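PDB 3TSA: NDP-rhamnosyltransferase from Saccharopolyspora spinosa, which belongs to the GT-B class of glycosyltransferases, built from two Rossmann-like domains that face each other across a cleft. Local coordinates for residues Arg220-Met225 against Val278-Phe283; Val290-Ala293 against Gly297-Phe300. One frame throughout, in Å; residues are numbered along the deposited sequence.

Contact 1 of 2, residues Arg220-Met225 against Val278-Phe283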
# COMPACT_ATOMS: atom_id res chain seq x y z
N ARG A 220 6.30 -0.49 -30.20
CA ARG A 220 6.24 0.37 -29.04
C ARG A 220 7.49 0.16 -28.17
O ARG A 220 7.80 -0.98 -27.75
CB ARG A 220 4.96 0.06 -28.25
CG ARG A 220 4.76 0.99 -27.09
CD ARG A 220 3.29 0.90 -26.52
NE ARG A 220 2.26 1.44 -27.38
CZ ARG A 220 0.96 1.30 -27.13
NH1 ARG A 220 0.59 0.63 -26.06
NH2 ARG A 220 0.04 1.78 -27.95
N VAL A 221 8.23 1.23 -27.91
CA VAL A 221 9.46 1.20 -27.14
C VAL A 221 9.21 2.12 -25.96
O VAL A 221 8.87 3.30 -26.14
CB VAL A 221 10.58 1.80 -28.03
CG1 VAL A 221 11.91 2.07 -27.21
CG2 VAL A 221 10.86 0.83 -29.19
N CYS A 222 9.38 1.62 -24.72
CA CYS A 222 9.25 2.50 -23.56
C CYS A 222 10.65 3.00 -23.11
O CYS A 222 11.54 2.16 -22.89
CB CYS A 222 8.55 1.78 -22.41
SG CYS A 222 8.47 2.67 -20.83
N ILE A 223 10.78 4.29 -22.81
CA ILE A 223 11.98 4.87 -22.25
C ILE A 223 11.60 5.27 -20.85
O ILE A 223 10.68 6.09 -20.66
CB ILE A 223 12.47 6.12 -23.07
CG1 ILE A 223 12.84 5.69 -24.47
CG2 ILE A 223 13.60 6.83 -22.29
CD1 ILE A 223 12.97 6.97 -25.40
N CYS A 224 12.26 4.64 -19.86
CA CYS A 224 11.88 4.81 -18.47
C CYS A 224 13.16 5.00 -17.64
O CYS A 224 14.07 4.09 -17.61
CB CYS A 224 11.11 3.60 -18.03
SG CYS A 224 10.53 3.87 -16.30
N MET A 225 13.30 6.23 -17.13
CA MET A 225 14.44 6.66 -16.30
C MET A 225 13.87 7.37 -15.06
O MET A 225 12.95 8.20 -15.20
CB MET A 225 15.40 7.55 -17.11
CG MET A 225 16.10 6.68 -18.10
SD MET A 225 17.08 7.65 -19.18
CE MET A 225 17.36 6.45 -20.51
N VAL A 278 2.57 7.15 -14.87
CA VAL A 278 1.79 5.92 -15.00
C VAL A 278 2.73 4.77 -14.66
O VAL A 278 3.72 4.58 -15.35
CB VAL A 278 1.29 5.65 -16.46
CG1 VAL A 278 0.55 4.24 -16.51
CG2 VAL A 278 0.36 6.75 -16.97
N PRO A 279 2.42 3.98 -13.61
CA PRO A 279 3.21 2.80 -13.21
C PRO A 279 3.49 1.90 -14.41
O PRO A 279 2.56 1.48 -15.12
CB PRO A 279 2.24 2.08 -12.25
CG PRO A 279 1.61 3.23 -11.51
CD PRO A 279 1.32 4.23 -12.66
N LEU A 280 4.78 1.60 -14.60
CA LEU A 280 5.21 0.81 -15.73
C LEU A 280 4.39 -0.44 -15.98
O LEU A 280 4.05 -0.79 -17.10
CB LEU A 280 6.65 0.44 -15.41
CG LEU A 280 7.58 0.53 -16.56
CD1 LEU A 280 7.49 1.97 -17.01
CD2 LEU A 280 8.96 0.08 -16.01
N ASN A 281 4.09 -1.17 -14.93
CA ASN A 281 3.49 -2.45 -15.09
C ASN A 281 2.09 -2.37 -15.68
O ASN A 281 1.58 -3.35 -16.20
CB ASN A 281 3.51 -3.16 -13.71
CG ASN A 281 2.49 -2.63 -12.78
OD1 ASN A 281 2.77 -1.80 -11.91
ND2 ASN A 281 1.26 -3.10 -12.94
N LEU A 282 1.45 -1.20 -15.61
CA LEU A 282 0.11 -1.05 -16.17
C LEU A 282 0.09 -1.14 -17.70
O LEU A 282 -0.94 -1.52 -18.29
CB LEU A 282 -0.49 0.28 -15.69
CG LEU A 282 -0.69 0.35 -14.16
CD1 LEU A 282 -1.24 1.71 -13.71
CD2 LEU A 282 -1.65 -0.83 -13.76
N PHE A 283 1.20 -0.86 -18.37
CA PHE A 283 1.20 -0.85 -19.85
C PHE A 283 2.39 -1.55 -20.48
O PHE A 283 2.47 -1.71 -21.71
CB PHE A 283 1.16 0.59 -20.36
CG PHE A 283 2.41 1.38 -20.03
CD1 PHE A 283 3.52 1.34 -20.84
CD2 PHE A 283 2.43 2.21 -18.92
CE1 PHE A 283 4.66 2.13 -20.55
CE2 PHE A 283 3.53 2.96 -18.60
CZ PHE A 283 4.68 2.90 -19.42
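The thiols of Cys-222 and Cys-224, on the same face of strand 219-224, meet Leu-280 and Phe-283 from the loop that follows strand 272-274. The aliphatic part centres on one methyl: Leu-280 CD1 lies 3.7 Å from Cys-224 SG and 4.0 Å from Cys-222 SG, bridging two successive inward positions of the strand. The other branch, CD2, lies 4.1 Å from Cys-224 SG, and Leu-280 also touches Thr-298 of helix 296-304. Both cysteines carry SG anti to the backbone N (chi1 173° for Cys-222), which reaches the sulfurs out from the strand toward the loop.

The aromatic part is a sulfur-aromatic contact made at the ring edge. Cys-222 SG is 3.9 Å from Phe-283 CE1 and 5.1 Å from the ring centroid, 81° off the ring normal, so the sulfur faces the rim rather than the pi cloud. Within the loop, the carbonyl O of Leu-280 sits 3.8 Å above one face of this ring, toward its rim, and also accepts the Phe-283 N-H in a backbone hydrogen bond. A second such bond, Leu-282 N to Pro-279 O, helps hold the turn that presents both side chains.

Beside the packing, Arg-220 forms a salt bridge with Glu-252 and hydrogen-bonds Thr-286, whose hydroxyl also pairs with Phe-283 O. Trp-211 meets the Phe-283 ring with the planes inclined.

This is apolar packing of a connecting loop over one face of a parallel sheet, in the Rossmann-like C-terminal half of a GT-B glycosyltransferase.

Contact 2 of 2, residues Val290-Ala293 against Gly297-Phe300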
# COMPACT_ATOMS: atom_id res chain seq x y z
N VAL A 290 12.38 -2.00 -23.57
CA VAL A 290 12.43 -0.97 -22.57
C VAL A 290 13.83 -0.35 -22.67
O VAL A 290 14.79 -1.13 -22.70
CB VAL A 290 12.24 -1.50 -21.13
CG1 VAL A 290 12.39 -0.29 -20.11
CG2 VAL A 290 10.86 -2.04 -21.07
N ILE A 291 13.93 0.98 -22.78
CA ILE A 291 15.32 1.57 -22.71
C ILE A 291 15.35 2.19 -21.31
O ILE A 291 14.49 3.02 -20.95
CB ILE A 291 15.52 2.74 -23.77
CG1 ILE A 291 15.47 2.19 -25.21
CG2 ILE A 291 16.88 3.43 -23.56
CD1 ILE A 291 15.24 3.20 -26.33
N CYS A 292 16.36 1.82 -20.53
CA CYS A 292 16.44 2.27 -19.15
C CYS A 292 17.88 2.37 -18.70
O CYS A 292 18.80 2.05 -19.45
CB CYS A 292 15.67 1.31 -18.25
SG CYS A 292 16.26 -0.43 -18.28
N ALA A 293 18.10 2.72 -17.44
CA ALA A 293 19.51 2.89 -17.00
C ALA A 293 19.95 1.62 -16.22
O ALA A 293 21.17 1.47 -15.87
CB ALA A 293 19.62 4.15 -16.11
N GLY A 297 13.88 -1.51 -10.33
CA GLY A 297 12.39 -1.58 -10.43
C GLY A 297 11.91 -1.61 -11.90
O GLY A 297 11.13 -2.50 -12.31
N THR A 298 12.46 -0.70 -12.71
CA THR A 298 12.16 -0.65 -14.16
C THR A 298 12.61 -1.97 -14.79
O THR A 298 11.83 -2.64 -15.51
CB THR A 298 12.78 0.55 -14.80
OG1 THR A 298 12.10 1.74 -14.28
CG2 THR A 298 12.66 0.45 -16.36
N ALA A 299 13.86 -2.34 -14.49
CA ALA A 299 14.46 -3.52 -15.20
C ALA A 299 13.82 -4.84 -14.76
O ALA A 299 13.58 -5.72 -15.60
CB ALA A 299 15.97 -3.54 -14.99
N PHE A 300 13.58 -5.01 -13.46
CA PHE A 300 13.00 -6.25 -13.00
C PHE A 300 11.53 -6.33 -13.44
O PHE A 300 11.02 -7.43 -13.68
CB PHE A 300 13.15 -6.40 -11.47
CG PHE A 300 14.52 -6.80 -11.02
CD1 PHE A 300 15.65 -6.81 -11.87
CD2 PHE A 300 14.69 -7.13 -9.71
CE1 PHE A 300 16.96 -7.20 -11.34
CE2 PHE A 300 15.92 -7.57 -9.23
CZ PHE A 300 17.07 -7.55 -10.04
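Val-290 opens the contact from strand 289-292, setting its CG1 methyl 3.8 Å from Thr-298 CG2 on helix 296-304. CG1, turned anti to the backbone N (chi1 177°), is the branch that reaches the helix, and the two branched side chains meet at a slant. Ile-291 turns to the other face of the sheet, where it packs on Val-221 and Ile-223 of the adjoining strand. With Cys-292 the chain faces the helix again: its CB lies 3.7 Å from the same Thr-298 methyl, and its SG is slightly farther from it, at 4.2 Å. One methyl of the helix therefore fits against two strand residues that are two positions apart.

Thr-298 has CG2 anti to its own backbone N (chi1 -68° to OG1), which sends the methyl to the strand while the hydroxyl points toward Cys-224 of the adjoining strand. The nearest alpha carbons, those of Cys-292 and Thr-298, are 7.2 Å apart. The next residue, Ala-299, packs on Gln-309 and Tyr-321.

Strand 289-292, helix 296-304 and strand 309-311 form a beta-alpha-beta unit, and this contact packs the first turn of its helix against the strand before it, as in Rossmann-like domains.

How the contacts relate
Contacts 1 and 2 lie side by side in the C-terminal half of the protein, their centres 9 Å apart, and share one parallel sheet in which strands 219-224 and 289-292 are neighbours. Probable backbone hydrogen bonds join them: Cys-222 O to Ile-291 N at 2.7 Å and Cys-224 N to Ile-291 O at 3.0 Å. Side chains continue the connection, with Cys-224 SG 3.3 Å from Thr-298 OG1 and Leu-280 also touching Thr-298. The helix residue that packs on strand 289-292 thus also borders the loop packed on strand 219-224. Both segments of contact 1 precede those of contact 2 in the sequence.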